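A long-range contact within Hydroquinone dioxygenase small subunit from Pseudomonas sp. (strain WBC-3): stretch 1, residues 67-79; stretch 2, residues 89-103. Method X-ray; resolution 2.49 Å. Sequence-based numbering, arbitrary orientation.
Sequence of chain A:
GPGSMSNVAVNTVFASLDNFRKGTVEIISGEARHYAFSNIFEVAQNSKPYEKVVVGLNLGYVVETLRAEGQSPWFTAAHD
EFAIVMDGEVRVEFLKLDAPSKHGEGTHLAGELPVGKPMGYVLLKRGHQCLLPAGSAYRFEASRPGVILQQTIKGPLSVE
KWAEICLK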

# COMPACT_ATOMS: atom_id res chain seq x y z
N ARG A 67 -15.84 -3.12 -39.70
CA ARG A 67 -17.00 -2.24 -39.76
C ARG A 67 -18.15 -3.01 -40.39
O ARG A 67 -18.14 -3.28 -41.60
N ALA A 68 -19.14 -3.38 -39.58
CA ALA A 68 -20.30 -4.10 -40.09
C ALA A 68 -21.33 -3.13 -40.67
O ALA A 68 -21.97 -2.36 -39.95
N GLU A 69 -21.47 -3.16 -41.99
CA GLU A 69 -22.41 -2.29 -42.70
C GLU A 69 -22.88 -2.99 -43.96
O GLU A 69 -22.11 -3.22 -44.90
N GLY A 70 -24.16 -3.35 -43.99
CA GLY A 70 -24.66 -4.10 -45.11
C GLY A 70 -24.33 -5.57 -44.99
O GLY A 70 -24.39 -6.15 -43.91
N GLN A 71 -23.96 -6.19 -46.11
CA GLN A 71 -23.76 -7.62 -46.14
C GLN A 71 -22.33 -7.92 -46.56
O GLN A 71 -21.87 -7.40 -47.57
N SER A 72 -21.63 -8.74 -45.77
CA SER A 72 -20.25 -9.12 -46.10
C SER A 72 -20.21 -10.19 -47.19
O SER A 72 -21.23 -10.81 -47.51
N PRO A 73 -19.02 -10.41 -47.78
CA PRO A 73 -18.74 -11.58 -48.60
C PRO A 73 -18.83 -12.84 -47.75
O PRO A 73 -18.65 -12.75 -46.53
N TRP A 74 -19.09 -13.99 -48.37
CA TRP A 74 -18.92 -15.26 -47.67
C TRP A 74 -17.44 -15.49 -47.30
O TRP A 74 -16.54 -15.39 -48.15
N PHE A 75 -17.21 -15.80 -46.02
CA PHE A 75 -15.87 -16.02 -45.48
C PHE A 75 -15.71 -17.49 -45.09
O PHE A 75 -16.68 -18.17 -44.76
N THR A 76 -14.47 -17.97 -45.10
CA THR A 76 -14.22 -19.30 -44.59
C THR A 76 -12.76 -19.47 -44.15
O THR A 76 -11.87 -18.71 -44.56
N ALA A 77 -12.52 -20.47 -43.31
CA ALA A 77 -11.16 -20.78 -42.89
C ALA A 77 -11.03 -22.25 -42.57
O ALA A 77 -12.04 -22.94 -42.41
N ALA A 78 -9.79 -22.72 -42.46
CA ALA A 78 -9.53 -24.12 -42.18
C ALA A 78 -9.49 -24.39 -40.69
O ALA A 78 -9.40 -25.54 -40.26
N HIS A 79 -9.55 -23.33 -39.89
CA HIS A 79 -9.54 -23.47 -38.42
C HIS A 79 -10.65 -22.63 -37.81
O HIS A 79 -11.23 -21.78 -38.47
N GLU A 89 -25.75 -4.51 -34.41
CA GLU A 89 -26.38 -5.82 -34.41
C GLU A 89 -26.09 -6.56 -35.71
O GLU A 89 -26.44 -6.10 -36.79
N VAL A 90 -25.42 -7.69 -35.60
CA VAL A 90 -25.06 -8.42 -36.80
C VAL A 90 -25.78 -9.75 -36.85
O VAL A 90 -25.91 -10.43 -35.83
N ARG A 91 -26.27 -10.09 -38.03
CA ARG A 91 -26.80 -11.41 -38.30
C ARG A 91 -25.68 -12.20 -38.98
O ARG A 91 -25.01 -11.69 -39.89
N VAL A 92 -25.45 -13.43 -38.55
CA VAL A 92 -24.39 -14.25 -39.13
C VAL A 92 -24.99 -15.51 -39.73
O VAL A 92 -25.59 -16.32 -39.01
N GLU A 93 -24.85 -15.67 -41.05
CA GLU A 93 -25.37 -16.84 -41.77
C GLU A 93 -24.30 -17.92 -41.88
O GLU A 93 -23.15 -17.62 -42.20
N PHE A 94 -24.69 -19.18 -41.69
CA PHE A 94 -23.74 -20.29 -41.70
C PHE A 94 -24.07 -21.37 -42.73
O PHE A 94 -25.16 -21.94 -42.72
N LEU A 95 -23.10 -21.67 -43.59
CA LEU A 95 -23.18 -22.81 -44.50
C LEU A 95 -22.15 -23.88 -44.13
O LEU A 95 -20.97 -23.56 -43.96
N LYS A 96 -22.59 -25.13 -44.04
CA LYS A 96 -21.65 -26.25 -43.90
C LYS A 96 -21.15 -26.69 -45.27
O LYS A 96 -21.83 -27.43 -45.97
N LEU A 97 -19.95 -26.24 -45.63
CA LEU A 97 -19.37 -26.54 -46.94
C LEU A 97 -19.27 -28.05 -47.23
O LEU A 97 -18.92 -28.83 -46.35
N ASP A 98 -19.60 -28.43 -48.47
CA ASP A 98 -19.41 -29.81 -48.93
C ASP A 98 -17.93 -30.16 -48.96
O ASP A 98 -17.53 -31.29 -48.64
N ALA A 99 -17.12 -29.18 -49.36
CA ALA A 99 -15.67 -29.34 -49.47
C ALA A 99 -14.92 -28.24 -48.69
O ALA A 99 -14.43 -27.28 -49.28
N PRO A 100 -14.81 -28.40 -47.36
CA PRO A 100 -14.15 -27.41 -46.49
C PRO A 100 -12.65 -27.26 -46.77
O PRO A 100 -11.99 -28.24 -47.15
N SER A 101 -12.10 -26.07 -46.57
CA SER A 101 -10.64 -25.93 -46.58
C SER A 101 -10.09 -26.84 -45.50
O SER A 101 -10.53 -26.78 -44.34
N LYS A 102 -9.15 -27.71 -45.86
CA LYS A 102 -8.56 -28.67 -44.92
C LYS A 102 -7.23 -28.19 -44.37
O LYS A 102 -6.84 -28.57 -43.28
N HIS A 103 -6.53 -27.36 -45.14
CA HIS A 103 -5.19 -26.90 -44.78
C HIS A 103 -5.11 -25.38 -44.88
O HIS A 103 -5.90 -24.76 -45.61

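The two stretches meet mainly through side chains packed against side chains and backbone carbonyls, with no hydrogen bond between them, and together bury 481 Å² of surface. At the start of stretch 1, Arg67 and Glu69 do not reach stretch 2; they pair with each other instead, Arg67 NE lying 2.8 Å from Glu69 OE1 in a salt bridge between two extended side chains, both with chi1 t. Between them, Ala68 points toward stretch 2, and its CB rests 3.7 Å from CG2 of Val90 (chi1 t), a small apolar contact in a buried setting.

The chain turns a corner at Gly70, whose backbone angles suit glycine. Gln71 (t, t) leaves sideways, but its end comes nearer, leaving NE2 4.4 Å from Glu93 OE2, too far for a hydrogen bond; NE2 is satisfied elsewhere in the structure. Ser72 and Pro73 stay out of reach, Ser72 OG donating to Pro73 O at 2.9 Å.

Trp74 makes the largest contribution. With chi1 m and chi2 104°, its indole reaches across the strand of stretch 2 and meets Glu93 and Leu95, which both point toward stretch 1. Leu95 (m, t) places CD1 over one face of the six-membered ring, 3.8 Å from its centroid and 17° off the normal, a CH-pi contact. Trp74 CZ3 also approaches Glu93 O at 3.5 Å, while CZ2 lies 3.9 Å from OE1 of the Glu93 carboxylate.

Phe75 is out of reach, but Thr76 (t) points in again: its OG1 lies 3.5 Å from CD1 of Leu97 (m, t), and its CG2 3.8 Å from Ser101 OG. Ala77 points away. Ala78 closes the contact against the loop after the strand, its CB 3.5 Å from Ser101 O and 3.6 Å from His103 O. Its small methyl thus packs against backbone carbonyls, and a CA-H...O contact joins Ala78 CA to Ser101 O at 3.6 Å.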

# COMPACT_ATOMS: atom_id res chain seq x y z
CB ARG A 67 -16.68 -0.98 -40.56
CG ARG A 67 -17.81 0.04 -40.58
CD ARG A 67 -17.62 1.13 -41.64
NE ARG A 67 -18.85 1.88 -41.79
CZ ARG A 67 -19.21 2.88 -41.00
NH1 ARG A 67 -18.38 3.27 -40.03
NH2 ARG A 67 -20.37 3.51 -41.18
CB ALA A 68 -20.92 -4.95 -38.98
CB GLU A 69 -21.76 -0.95 -43.04
CG GLU A 69 -22.72 0.03 -43.70
CD GLU A 69 -22.07 1.36 -44.00
OE1 GLU A 69 -20.86 1.52 -43.69
OE2 GLU A 69 -22.76 2.25 -44.55
CB GLN A 71 -24.72 -8.25 -47.13
CG GLN A 71 -24.74 -9.75 -47.14
CD GLN A 71 -25.41 -10.28 -48.39
OE1 GLN A 71 -25.02 -9.94 -49.51
NE2 GLN A 71 -26.45 -11.11 -48.21
CB SER A 72 -19.54 -9.68 -44.86
OG SER A 72 -19.94 -11.02 -44.61
CB PRO A 73 -17.29 -11.37 -49.04
CG PRO A 73 -17.06 -9.91 -48.94
CD PRO A 73 -17.92 -9.43 -47.80
CB TRP A 74 -19.42 -16.45 -48.50
CG TRP A 74 -20.90 -16.60 -48.63
CD1 TRP A 74 -21.67 -16.29 -49.72
CD2 TRP A 74 -21.80 -17.15 -47.65
NE1 TRP A 74 -22.98 -16.60 -49.47
CE2 TRP A 74 -23.09 -17.13 -48.21
CE3 TRP A 74 -21.64 -17.64 -46.35
CZ2 TRP A 74 -24.22 -17.59 -47.53
CZ3 TRP A 74 -22.76 -18.10 -45.67
CH2 TRP A 74 -24.03 -18.07 -46.26
CB PHE A 75 -15.65 -15.17 -44.24
CG PHE A 75 -15.63 -13.70 -44.49
CD1 PHE A 75 -14.68 -13.14 -45.33
CD2 PHE A 75 -16.53 -12.87 -43.85
CE1 PHE A 75 -14.64 -11.76 -45.54
CE2 PHE A 75 -16.50 -11.49 -44.05
CZ PHE A 75 -15.56 -10.94 -44.90
CB THR A 76 -14.55 -20.36 -45.66
OG1 THR A 76 -14.78 -21.63 -45.03
CG2 THR A 76 -13.40 -20.46 -46.68
CB ALA A 77 -10.75 -19.93 -41.68
CB ALA A 78 -8.22 -24.56 -42.84
CB HIS A 79 -8.20 -23.00 -37.89
CG HIS A 79 -7.85 -21.63 -38.33
ND1 HIS A 79 -8.47 -20.50 -37.83
CD2 HIS A 79 -6.96 -21.19 -39.26
CE1 HIS A 79 -7.96 -19.43 -38.42
NE2 HIS A 79 -7.05 -19.82 -39.29
CB GLU A 89 -27.87 -5.65 -34.18
CG GLU A 89 -28.66 -6.93 -34.09
CD GLU A 89 -30.08 -6.69 -33.57
OE1 GLU A 89 -30.93 -7.59 -33.73
OE2 GLU A 89 -30.32 -5.59 -32.99
CB VAL A 90 -23.55 -8.64 -36.89
CG1 VAL A 90 -23.20 -9.39 -38.16
CG2 VAL A 90 -22.82 -7.31 -36.85
CB ARG A 91 -28.01 -11.29 -39.22
CG ARG A 91 -28.53 -12.59 -39.81
CD ARG A 91 -29.80 -12.36 -40.63
NE ARG A 91 -30.37 -13.62 -41.09
CZ ARG A 91 -30.00 -14.22 -42.21
NH1 ARG A 91 -29.07 -13.66 -42.98
NH2 ARG A 91 -30.55 -15.38 -42.58
CB VAL A 92 -23.29 -14.61 -38.06
CG1 VAL A 92 -22.11 -15.32 -38.71
CG2 VAL A 92 -22.81 -13.36 -37.33
CB GLU A 93 -25.78 -16.48 -43.19
CG GLU A 93 -27.05 -15.67 -43.33
CD GLU A 93 -27.15 -15.00 -44.69
OE1 GLU A 93 -27.08 -15.70 -45.73
OE2 GLU A 93 -27.28 -13.75 -44.73
CB PHE A 94 -23.66 -20.95 -40.32
CG PHE A 94 -23.06 -20.07 -39.25
CD1 PHE A 94 -21.69 -20.06 -39.03
CD2 PHE A 94 -23.87 -19.27 -38.46
CE1 PHE A 94 -21.13 -19.25 -38.04
CE2 PHE A 94 -23.33 -18.46 -37.48
CZ PHE A 94 -21.96 -18.45 -37.26
CB LEU A 95 -22.87 -22.36 -45.92
CG LEU A 95 -24.00 -21.71 -46.69
CD1 LEU A 95 -23.44 -21.22 -48.01
CD2 LEU A 95 -25.09 -22.74 -46.89
CB LYS A 96 -22.27 -27.44 -43.19
CG LYS A 96 -21.26 -28.56 -42.91
CD LYS A 96 -21.91 -29.78 -42.29
CE LYS A 96 -21.20 -30.20 -41.02
NZ LYS A 96 -21.86 -31.38 -40.38
CB LEU A 97 -18.00 -25.90 -47.07
CG LEU A 97 -17.97 -24.37 -47.10
CD1 LEU A 97 -16.54 -23.89 -47.11
CD2 LEU A 97 -18.69 -23.89 -48.34
CB ASP A 98 -20.01 -30.00 -50.33
CG ASP A 98 -21.53 -30.18 -50.31
OD1 ASP A 98 -22.18 -29.77 -49.33
OD2 ASP A 98 -22.07 -30.74 -51.30
CB ALA A 99 -15.25 -29.31 -50.93
CB PRO A 100 -14.32 -28.01 -45.09
CG PRO A 100 -15.40 -29.02 -45.21
CD PRO A 100 -15.32 -29.55 -46.60
CB SER A 101 -10.21 -24.49 -46.30
OG SER A 101 -11.16 -23.54 -46.75
CB LYS A 102 -8.36 -30.03 -45.60
CG LYS A 102 -9.60 -30.87 -45.67
CD LYS A 102 -10.22 -31.01 -44.29
CE LYS A 102 -11.42 -31.93 -44.31
NZ LYS A 102 -12.02 -32.06 -42.96
CB HIS A 103 -4.14 -27.53 -45.71
CG HIS A 103 -4.35 -29.00 -45.95
ND1 HIS A 103 -4.29 -29.94 -44.94
CD2 HIS A 103 -4.65 -29.69 -47.08
CE1 HIS A 103 -4.53 -31.14 -45.44
NE2 HIS A 103 -4.74 -31.02 -46.74